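Local coordinates for DNA damage response protein Rtt109, putative (Neosartorya fumigata, PDB 5ZB9) that probably transfers acetyl groups from acetyl-CoA to lysines of histone H3, in nucleosome assembly and the DNA damage response, at residues A[297-300]-A[301-305]; A[289-292]-A[293-296]. All coordinates share one frame; numbering follows the deposited sequence.

Interaction 1: residues A[297-300]-A[301-305]; sequences LAQF and WEMMS
F300 and W301, neighbours in sequence, form a T-shaped pair: the phenyl edge is directed at the face of the indole, with F300 CD2 over the ring system and F300 CE2 3.9 Å from W301 CZ3. The centroids of the phenyl and the six-membered indole ring lie 5.2 Å apart and the planes meet at 72°. The first torsions bring the rings together, CG of F300 lying anti to its backbone N (chi1 174°) and that of W301 anti to its carbonyl carbon (chi1 -66°). Two flexible side chains add to the pair. L297 runs alongside W301, its CG 4.4 Å from CD1 of the W301 indole, and M304 sets CG over one face of the phenyl ring, 4.1 Å from F300 CE2. These i to i+4 contacts belong to the short helix 297-304, whose F300 and M304 also pack on F267 of helix 266-272. Successive backbone bonds define the helix: the N-H groups of W301, E302, M303 and M304 reach the carbonyls of L297, A298, Q299 and F300, with W301 N 3.2 Å from L297 O and M304 N 2.9 Å from F300 O. Further along, E302 O accepts from both S305 N and S305 OG.

Interaction 2: residues A[289-292]-A[293-296]; sequences GHWR and SVKS
W291 sets CE3 and CZ3 of its indole beside V294 CG1, the two side chains running side by side in the same direction, with W291 CE3 3.6 Å from V294 CG1. The valine branch is placed there by its first torsion, CG1 anti to the backbone N (chi1 168°). V294 O also lies in the plane of the indole at its edge, 3.5 Å from W291 CE3. A water bridges the backbone, accepting from W291 N at 2.9 Å and donating to V294 O at 2.7 Å. K295 folds back over the loop: its chain bends at chi2 (-59°) and is extended beyond, which brings NZ to 3.0 Å from W291 O, in the carbonyl plane with a C=O...N angle of 157°. This irregular loop leads into helix 297-304. Elsewhere, D272 accepts from W291 NE1 and E274 from S293 OG, tying the loop to helix 266-272 and the residues after it. The buried indole thus has its polar N-H satisfied, while an exposed lysine ammonium and a water bind carbonyls of the loop, consistent with polar bonds steadying the loop backbone round the W291-V294 contact.

Interaction 2 runs directly into interaction 1, S296 being followed by L297, and their centres are 11 Å apart. The loop 289-296 folds back on the helix it leads into: V294 CG1 comes to 3.7 Å from F300 N, and V294 CG2 to 4.0 Å from M303 CG. S296 is the N-cap of the helix, its OG bonded to Q299 N, and Q299 OE1 reaches back to accept from K295 N, a bond resembling that of a capping box but shifted by one residue. W291 and F300 also touch, and both rest on L268 and L271 of helix 266-272, a shared apolar support. Both contacts lie away from the CoA-binding residues, on the same side of the chain's centre.

Interaction 1: residues A[297-300]-A[301-305]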
# COMPACT_ATOMS: atom_id res chain seq x y z
N LEU A 297 3.79 16.45 -16.33
CA LEU A 297 3.48 15.82 -15.06
C LEU A 297 2.83 16.82 -14.10
O LEU A 297 1.86 16.51 -13.42
CB LEU A 297 4.75 15.23 -14.45
CG LEU A 297 4.56 14.37 -13.20
CD1 LEU A 297 3.41 13.38 -13.39
CD2 LEU A 297 5.86 13.66 -12.88
N ALA A 298 3.37 18.04 -14.07
CA ALA A 298 2.80 19.12 -13.26
C ALA A 298 1.33 19.35 -13.61
O ALA A 298 0.50 19.59 -12.74
CB ALA A 298 3.60 20.40 -13.45
N GLN A 299 1.03 19.28 -14.90
CA GLN A 299 -0.32 19.56 -15.38
C GLN A 299 -1.25 18.38 -15.09
O GLN A 299 -2.46 18.55 -14.92
CB GLN A 299 -0.28 19.88 -16.87
CG GLN A 299 -1.47 20.68 -17.37
CD GLN A 299 -1.45 20.89 -18.88
OE1 GLN A 299 -0.44 20.63 -19.55
NE2 GLN A 299 -2.57 21.37 -19.42
N PHE A 300 -0.68 17.17 -15.03
CA PHE A 300 -1.44 15.99 -14.63
C PHE A 300 -1.98 16.13 -13.20
O PHE A 300 -3.16 15.88 -12.95
CB PHE A 300 -0.56 14.73 -14.76
CG PHE A 300 -1.20 13.47 -14.22
CD1 PHE A 300 -2.07 12.73 -15.01
CD2 PHE A 300 -0.93 13.03 -12.93
CE1 PHE A 300 -2.66 11.57 -14.52
CE2 PHE A 300 -1.52 11.87 -12.44
CZ PHE A 300 -2.38 11.15 -13.23
N TRP A 301 -1.13 16.55 -12.25
CA TRP A 301 -1.58 16.70 -10.87
C TRP A 301 -2.60 17.83 -10.74
O TRP A 301 -3.54 17.74 -9.93
CB TRP A 301 -0.41 16.94 -9.91
CG TRP A 301 0.53 15.77 -9.79
CD1 TRP A 301 1.86 15.76 -10.07
CD2 TRP A 301 0.21 14.43 -9.37
NE1 TRP A 301 2.39 14.51 -9.85
CE2 TRP A 301 1.39 13.67 -9.42
CE3 TRP A 301 -0.97 13.81 -8.95
CZ2 TRP A 301 1.44 12.32 -9.08
CZ3 TRP A 301 -0.93 12.46 -8.61
CH2 TRP A 301 0.27 11.74 -8.68
N GLU A 302 -2.43 18.88 -11.53
CA GLU A 302 -3.39 19.98 -11.50
C GLU A 302 -4.74 19.52 -11.99
O GLU A 302 -5.76 19.79 -11.37
CB GLU A 302 -2.91 21.16 -12.34
CG GLU A 302 -3.81 22.38 -12.17
CD GLU A 302 -3.70 23.37 -13.32
OE1 GLU A 302 -2.77 23.22 -14.16
OE2 GLU A 302 -4.55 24.29 -13.39
N MET A 303 -4.74 18.80 -13.11
CA MET A 303 -6.01 18.36 -13.69
C MET A 303 -6.64 17.21 -12.91
O MET A 303 -7.84 16.97 -13.02
CB MET A 303 -5.80 17.98 -15.16
CG MET A 303 -5.45 19.16 -16.06
SD MET A 303 -6.75 20.43 -16.10
CE MET A 303 -6.01 21.71 -15.11
N MET A 304 -5.83 16.50 -12.11
CA MET A 304 -6.38 15.49 -11.21
C MET A 304 -7.40 16.12 -10.29
O MET A 304 -8.44 15.53 -10.00
CB MET A 304 -5.28 14.81 -10.39
CG MET A 304 -5.01 13.35 -10.76
SD MET A 304 -6.44 12.26 -10.70
CE MET A 304 -6.67 12.05 -8.95
N SER A 305 -7.10 17.33 -9.83
CA SER A 305 -7.96 18.03 -8.88
C SER A 305 -9.35 18.36 -9.42
O SER A 305 -10.20 18.80 -8.65
CB SER A 305 -7.30 19.32 -8.42
OG SER A 305 -7.34 20.29 -9.44

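Interaction 2: residues A[289-292]-A[293-296]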
# COMPACT_ATOMS: atom_id res chain seq x y z
N GLY A 289 3.44 9.29 -27.62
CA GLY A 289 2.90 8.99 -26.31
C GLY A 289 2.45 10.25 -25.59
O GLY A 289 2.28 10.24 -24.37
N HIS A 290 2.25 11.33 -26.33
CA HIS A 290 1.82 12.58 -25.72
C HIS A 290 0.31 12.71 -25.75
O HIS A 290 -0.33 12.52 -26.79
CB HIS A 290 2.47 13.77 -26.42
CG HIS A 290 3.94 13.88 -26.20
ND1 HIS A 290 4.77 14.59 -27.04
CD2 HIS A 290 4.74 13.37 -25.23
CE1 HIS A 290 6.01 14.51 -26.59
NE2 HIS A 290 6.02 13.78 -25.50
N TRP A 291 -0.26 13.05 -24.60
CA TRP A 291 -1.68 13.28 -24.48
C TRP A 291 -2.10 14.58 -25.16
O TRP A 291 -1.28 15.46 -25.42
CB TRP A 291 -2.07 13.36 -23.01
CG TRP A 291 -1.90 12.10 -22.24
CD1 TRP A 291 -2.22 10.84 -22.64
CD2 TRP A 291 -1.39 11.98 -20.91
NE1 TRP A 291 -1.94 9.94 -21.63
CE2 TRP A 291 -1.43 10.62 -20.56
CE3 TRP A 291 -0.91 12.91 -19.97
CZ2 TRP A 291 -1.02 10.16 -19.31
CZ3 TRP A 291 -0.49 12.45 -18.75
CH2 TRP A 291 -0.54 11.09 -18.43
N ARG A 292 -3.40 14.70 -25.42
CA ARG A 292 -3.94 15.89 -26.06
C ARG A 292 -4.15 17.00 -25.03
O ARG A 292 -3.65 18.11 -25.21
CB ARG A 292 -5.26 15.56 -26.77
CG ARG A 292 -5.87 16.74 -27.51
CD ARG A 292 -7.17 16.38 -28.22
NE ARG A 292 -8.22 15.99 -27.28
CZ ARG A 292 -8.79 14.79 -27.27
NH1 ARG A 292 -9.73 14.52 -26.38
NH2 ARG A 292 -8.41 13.86 -28.16
N SER A 293 -4.86 16.69 -23.96
CA SER A 293 -5.27 17.72 -23.00
C SER A 293 -4.27 17.95 -21.86
O SER A 293 -4.35 18.97 -21.19
CB SER A 293 -6.63 17.37 -22.43
OG SER A 293 -6.60 16.14 -21.74
N VAL A 294 -3.35 17.01 -21.64
CA VAL A 294 -2.36 17.16 -20.57
C VAL A 294 -0.94 16.99 -21.11
O VAL A 294 -0.63 15.96 -21.71
CB VAL A 294 -2.59 16.16 -19.41
CG1 VAL A 294 -1.40 16.13 -18.47
CG2 VAL A 294 -3.87 16.49 -18.66
N LYS A 295 -0.09 17.98 -20.87
CA LYS A 295 1.22 18.06 -21.54
C LYS A 295 2.42 17.81 -20.63
O LYS A 295 3.53 17.58 -21.12
CB LYS A 295 1.38 19.42 -22.22
CG LYS A 295 0.36 19.68 -23.33
CD LYS A 295 0.47 18.61 -24.41
CE LYS A 295 -0.51 18.85 -25.55
NZ LYS A 295 -0.22 17.92 -26.68
N SER A 296 2.22 17.86 -19.33
CA SER A 296 3.31 17.63 -18.39
C SER A 296 2.83 16.93 -17.12
O SER A 296 1.62 16.85 -16.86
CB SER A 296 3.97 18.95 -18.01
OG SER A 296 3.11 19.68 -17.15
O HOH W 1 1.30 14.25 -22.50